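Local atomic coordinates of gamma-glutamyltranspeptidase (Ggt) (Helicobacter pylori 26695, PDB entry 5BPK), a protein that probably cleaves the gamma-glutamyl bond of glutathione and related compounds, passing the glutamyl group to water or an acceptor, as an N-terminal nucleophile hydrolase. Residues Ser75-Val89 against Ile97-Ile109. Residues are numbered along the deposited sequence; the frame is centred on the assembly and turned at random.
Sequences SPTIVLKNNKVFLVV and IITTVLQVISNVI. With EDO (1,2-ethanediol), chain P; EDO (1,2-ethanediol), chain V.
V89 and I105 meet at the heart of a beta-hairpin packed against a helix, part of the layered alpha/beta core of the Ntn-hydrolase fold. V89 CG1 lies 4.0 Å from I105 CG1 and also touches V101, while the V89 and V104 side chains slide past each other in opposite directions, V89 CG2 coming 3.9 Å from V104 CG1. Valine and isoleucine suit this buried centre, filling it without a polar end that would need a partner. The side chain of I105 leans toward the hairpin, and its CD1 reaches T77 CG2 and V79 CG2, both at 4.0 Å. Farther along, the L87 and V108 side chains reach toward each other tip to tip, L87 CD1 coming 4.2 Å from V108 CB. The F86 ring takes I109 CG1 at its edge and V108 CG1, 3.7 Å from CZ, obliquely. F86 joins this face through a classic beta bulge, in which F86 N and L87 N both donate to V79 O. The helix runs at 159° to strand 84-89, nearly antiparallel. Near its start, I97 CG2 lies 3.6 Å from S75 OG, which is hydrogen-bonded to S73 O, and I97 touches the bound inhibitor. Strand 77-81 continues the sheet into the partner chain, whose S278 also bonds T77 OG1. With chi1 at -58°, that hydroxyl sits beside its own backbone N and bonds S75 O at 2.7 Å, 56° out of the carbonyl plane.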
loop_
_atom_site.group_PDB
_atom_site.type_symbol
_atom_site.label_atom_id
_atom_site.label_comp_id
_atom_site.label_asym_id
_atom_site.label_seq_id
_atom_site.Cartn_x
_atom_site.Cartn_y
_atom_site.Cartn_z
ATOM N N SER B 75 -0.458 -1.332 4.768
ATOM C CA SER B 75 -0.673 -0.999 6.172
ATOM C C SER B 75 -1.122 0.449 6.363
ATOM O O SER B 75 -0.508 1.196 7.139
ATOM C CB SER B 75 0.619 -1.214 6.952
ATOM O OG SER B 75 1.101 -2.531 6.793
ATOM N N PRO B 76 -2.192 0.861 5.657
ATOM C CA PRO B 76 -2.687 2.206 5.945
ATOM C C PRO B 76 -3.112 2.245 7.396
ATOM O O PRO B 76 -3.793 1.329 7.869
ATOM C CB PRO B 76 -3.864 2.377 4.988
ATOM C CG PRO B 76 -4.334 0.971 4.695
ATOM C CD PRO B 76 -3.075 0.124 4.733
ATOM N N THR B 77 -2.657 3.264 8.112
ATOM C CA THR B 77 -2.747 3.299 9.568
ATOM C C THR B 77 -3.119 4.681 10.077
ATOM O O THR B 77 -2.686 5.710 9.540
ATOM C CB THR B 77 -1.406 2.837 10.190
ATOM O OG1 THR B 77 -1.109 1.508 9.728
ATOM C CG2 THR B 77 -1.435 2.839 11.729
ATOM N N ILE B 78 -3.896 4.677 11.151
ATOM C CA ILE B 78 -4.203 5.875 11.915
ATOM C C ILE B 78 -3.844 5.584 13.373
ATOM O O ILE B 78 -4.221 4.539 13.914
ATOM C CB ILE B 78 -5.688 6.273 11.786
ATOM C CG1 ILE B 78 -6.010 6.638 10.334
ATOM C CG2 ILE B 78 -6.014 7.424 12.728
ATOM C CD1 ILE B 78 -7.492 6.832 10.055
ATOM N N VAL B 79 -3.101 6.494 13.991
ATOM C CA VAL B 79 -2.782 6.396 15.409
ATOM C C VAL B 79 -3.603 7.451 16.131
ATOM O O VAL B 79 -3.667 8.602 15.688
ATOM C CB VAL B 79 -1.278 6.600 15.685
ATOM C CG1 VAL B 79 -0.963 6.444 17.172
ATOM C CG2 VAL B 79 -0.451 5.602 14.876
ATOM N N LEU B 80 -4.237 7.044 17.229
ATOM C CA LEU B 80 -5.069 7.937 18.034
ATOM C C LEU B 80 -4.441 8.180 19.386
ATOM O O LEU B 80 -3.785 7.307 19.946
ATOM C CB LEU B 80 -6.470 7.345 18.243
ATOM C CG LEU B 80 -7.205 6.904 16.977
ATOM C CD1 LEU B 80 -8.490 6.143 17.341
ATOM C CD2 LEU B 80 -7.509 8.092 16.073
ATOM N N LYS B 81 -4.683 9.379 19.907
ATOM C CA LYS B 81 -4.300 9.751 21.260
ATOM C C LYS B 81 -5.577 10.253 21.916
ATOM O O LYS B 81 -6.164 11.222 21.453
ATOM C CB LYS B 81 -3.221 10.831 21.216
ATOM C CG LYS B 81 -2.760 11.342 22.587
ATOM C CD LYS B 81 -1.695 12.416 22.421
ATOM C CE LYS B 81 -1.167 12.920 23.757
ATOM N NZ LYS B 81 -0.094 13.945 23.574
ATOM N N ASN B 82 -6.041 9.553 22.949
ATOM C CA ASN B 82 -7.314 9.887 23.608
ATOM C C ASN B 82 -8.484 9.879 22.607
ATOM O O ASN B 82 -9.345 10.765 22.621
ATOM C CB ASN B 82 -7.208 11.238 24.331
ATOM C CG ASN B 82 -6.068 11.280 25.353
ATOM O OD1 ASN B 82 -5.288 12.237 25.398
ATOM N ND2 ASN B 82 -5.971 10.242 26.170
ATOM N N ASN B 83 -8.495 8.864 21.739
ATOM C CA ASN B 83 -9.498 8.695 20.678
ATOM C C ASN B 83 -9.566 9.841 19.659
ATOM O O ASN B 83 -10.554 9.964 18.944
ATOM C CB ASN B 83 -10.901 8.405 21.261
ATOM C CG ASN B 83 -11.125 6.934 21.547
ATOM O OD1 ASN B 83 -11.492 6.559 22.661
ATOM N ND2 ASN B 83 -10.908 6.090 20.542
ATOM N N LYS B 84 -8.510 10.656 19.587
ATOM C CA LYS B 84 -8.413 11.740 18.599
ATOM C C LYS B 84 -7.244 11.455 17.662
ATOM O O LYS B 84 -6.260 10.855 18.058
ATOM C CB LYS B 84 -8.225 13.097 19.272
ATOM C CG LYS B 84 -9.448 13.566 20.069
ATOM C CD LYS B 84 -9.217 14.932 20.707
ATOM N N VAL B 85 -7.363 11.891 16.418
ATOM C CA VAL B 85 -6.332 11.649 15.409
ATOM C C VAL B 85 -5.013 12.256 15.865
ATOM O O VAL B 85 -4.954 13.442 16.241
ATOM C CB VAL B 85 -6.746 12.226 14.036
ATOM C CG1 VAL B 85 -5.618 12.089 13.004
ATOM C CG2 VAL B 85 -8.016 11.533 13.537
ATOM N N PHE B 86 -3.975 11.423 15.855
ATOM C CA PHE B 86 -2.607 11.828 16.178
ATOM C C PHE B 86 -1.689 11.667 14.957
ATOM O O PHE B 86 -0.955 12.594 14.607
ATOM C CB PHE B 86 -2.097 11.023 17.387
ATOM C CG PHE B 86 -0.667 11.316 17.769
ATOM C CD1 PHE B 86 -0.293 12.579 18.201
ATOM C CD2 PHE B 86 0.300 10.314 17.737
ATOM C CE1 PHE B 86 1.023 12.847 18.575
ATOM C CE2 PHE B 86 1.616 10.570 18.099
ATOM C CZ PHE B 86 1.979 11.843 18.521
ATOM N N LEU B 87 -1.716 10.489 14.329
ATOM C CA LEU B 87 -0.964 10.243 13.094
ATOM C C LEU B 87 -1.819 9.583 12.021
ATOM O O LEU B 87 -2.668 8.749 12.323
ATOM C CB LEU B 87 0.246 9.339 13.357
ATOM C CG LEU B 87 1.316 9.842 14.333
ATOM C CD1 LEU B 87 2.292 8.716 14.716
ATOM C CD2 LEU B 87 2.072 11.042 13.736
ATOM N N VAL B 88 -1.580 9.969 10.768
ATOM C CA VAL B 88 -2.123 9.294 9.595
ATOM C C VAL B 88 -0.913 8.905 8.753
ATOM O O VAL B 88 -0.126 9.761 8.344
ATOM C CB VAL B 88 -3.090 10.199 8.802
ATOM C CG1 VAL B 88 -3.866 9.376 7.749
ATOM C CG2 VAL B 88 -4.042 10.920 9.756
ATOM N N VAL B 89 -0.729 7.610 8.533
ATOM C CA VAL B 89 0.514 7.129 7.957
ATOM C C VAL B 89 0.315 5.871 7.107
ATOM O O VAL B 89 -0.601 5.091 7.324
ATOM C CB VAL B 89 1.556 6.903 9.075
ATOM C CG1 VAL B 89 1.088 5.831 10.026
ATOM C CG2 VAL B 89 2.940 6.608 8.510
ATOM N N ILE B 97 6.562 -2.527 3.475
ATOM C CA ILE B 97 5.557 -1.598 3.998
ATOM C C ILE B 97 5.474 -1.676 5.516
ATOM O O ILE B 97 5.492 -0.644 6.201
ATOM C CB ILE B 97 4.166 -1.853 3.410
ATOM C CG1 ILE B 97 4.164 -1.485 1.926
ATOM C CG2 ILE B 97 3.103 -1.031 4.171
ATOM C CD1 ILE B 97 2.890 -1.836 1.222
ATOM N N ILE B 98 5.381 -2.903 6.033
ATOM C CA ILE B 98 5.098 -3.114 7.446
ATOM C C ILE B 98 6.198 -2.484 8.276
ATOM O O ILE B 98 5.931 -1.763 9.255
ATOM C CB ILE B 98 4.986 -4.610 7.787
ATOM C CG1 ILE B 98 3.837 -5.238 6.994
ATOM C CG2 ILE B 98 4.792 -4.800 9.282
ATOM C CD1 ILE B 98 3.847 -6.732 7.001
ATOM N N THR B 99 7.441 -2.717 7.866
ATOM C CA THR B 99 8.569 -2.222 8.644
ATOM C C THR B 99 8.761 -0.700 8.472
ATOM O O THR B 99 9.105 0.002 9.430
ATOM C CB THR B 99 9.853 -3.009 8.303
ATOM O OG1 THR B 99 10.158 -2.876 6.910
ATOM C CG2 THR B 99 9.690 -4.505 8.669
ATOM N N THR B 100 8.489 -0.180 7.272
ATOM C CA THR B 100 8.553 1.262 7.043
ATOM C C THR B 100 7.560 2.001 7.946
ATOM O O THR B 100 7.930 2.955 8.636
ATOM C CB THR B 100 8.281 1.603 5.561
ATOM O OG1 THR B 100 9.449 1.288 4.785
ATOM C CG2 THR B 100 7.940 3.073 5.372
ATOM N N VAL B 101 6.314 1.526 7.970
ATOM C CA VAL B 101 5.278 2.211 8.748
ATOM C C VAL B 101 5.584 2.131 10.263
ATOM O O VAL B 101 5.449 3.117 10.983
ATOM C CB VAL B 101 3.862 1.674 8.398
ATOM C CG1 VAL B 101 2.817 2.223 9.353
ATOM C CG2 VAL B 101 3.496 2.034 6.940
ATOM N N LEU B 102 6.011 0.952 10.723
ATOM C CA LEU B 102 6.443 0.741 12.111
ATOM C C LEU B 102 7.484 1.773 12.543
ATOM O O LEU B 102 7.400 2.352 13.624
ATOM C CB LEU B 102 7.028 -0.688 12.241
ATOM C CG LEU B 102 7.734 -1.251 13.478
ATOM C CD1 LEU B 102 9.111 -0.695 13.690
ATOM C CD2 LEU B 102 6.866 -1.059 14.693
ATOM N N GLN B 103 8.470 1.998 11.684
ATOM C CA GLN B 103 9.580 2.869 12.016
ATOM C C GLN B 103 9.134 4.323 12.136
ATOM O O GLN B 103 9.538 5.020 13.071
ATOM C CB GLN B 103 10.735 2.672 11.015
ATOM C CG GLN B 103 11.478 1.367 11.277
ATOM C CD GLN B 103 12.464 0.987 10.199
ATOM O OE1 GLN B 103 13.660 1.325 10.287
ATOM N NE2 GLN B 103 11.979 0.289 9.159
ATOM N N VAL B 104 8.273 4.772 11.227
ATOM C CA VAL B 104 7.772 6.149 11.282
ATOM C C VAL B 104 7.009 6.373 12.586
ATOM O O VAL B 104 7.231 7.363 13.297
ATOM C CB VAL B 104 6.898 6.503 10.060
ATOM C CG1 VAL B 104 6.253 7.887 10.221
ATOM C CG2 VAL B 104 7.727 6.441 8.781
ATOM N N ILE B 105 6.128 5.432 12.915
ATOM C CA ILE B 105 5.357 5.525 14.147
ATOM C C ILE B 105 6.250 5.541 15.398
ATOM O O ILE B 105 6.062 6.370 16.295
ATOM C CB ILE B 105 4.311 4.392 14.250
ATOM C CG1 ILE B 105 3.261 4.553 13.149
ATOM C CG2 ILE B 105 3.660 4.398 15.640
ATOM C CD1 ILE B 105 2.286 3.403 13.049
ATOM N N SER B 106 7.205 4.621 15.456
ATOM C CA SER B 106 8.151 4.543 16.565
ATOM C C SER B 106 8.983 5.813 16.661
ATOM O O SER B 106 9.244 6.302 17.756
ATOM C CB SER B 106 9.069 3.328 16.385
ATOM O OG SER B 106 10.119 3.296 17.340
ATOM N N ASN B 107 9.422 6.337 15.516
ATOM C CA ASN B 107 10.239 7.551 15.528
ATOM C C ASN B 107 9.513 8.716 16.205
ATOM O O ASN B 107 10.117 9.496 16.939
ATOM C CB ASN B 107 10.667 7.935 14.117
ATOM C CG ASN B 107 11.745 7.015 13.553
ATOM O OD1 ASN B 107 12.421 6.291 14.299
ATOM N ND2 ASN B 107 11.911 7.040 12.224
ATOM N N VAL B 108 8.219 8.855 15.939
ATOM C CA VAL B 108 7.427 9.838 16.661
ATOM C C VAL B 108 7.238 9.479 18.147
ATOM O O VAL B 108 7.535 10.283 19.031
ATOM C CB VAL B 108 6.046 10.049 16.011
ATOM C CG1 VAL B 108 5.197 11.035 16.852
ATOM C CG2 VAL B 108 6.205 10.537 14.573
ATOM N N ILE B 109 6.691 8.294 18.420
ATOM C CA ILE B 109 6.284 7.934 19.790
ATOM C C ILE B 109 7.469 7.647 20.714
ATOM O O ILE B 109 7.514 8.124 21.854
ATOM C CB ILE B 109 5.316 6.734 19.797
ATOM C CG1 ILE B 109 3.981 7.160 19.168
ATOM C CG2 ILE B 109 5.089 6.225 21.210
ATOM C CD1 ILE B 109 2.971 6.023 18.934
HETATM C C1 EDO P . -10.406 12.755 15.747
HETATM O O1 EDO P . -9.592 13.912 16.038
HETATM C C2 EDO P . -11.877 13.006 16.056
HETATM O O2 EDO P . -12.463 11.925 16.810
HETATM C C1 EDO V . 12.580 0.983 16.591
HETATM O O1 EDO V . 12.194 2.215 15.964
HETATM C C2 EDO V . 14.028 0.612 16.288
HETATM O O2 EDO V . 14.889 1.517 16.972
#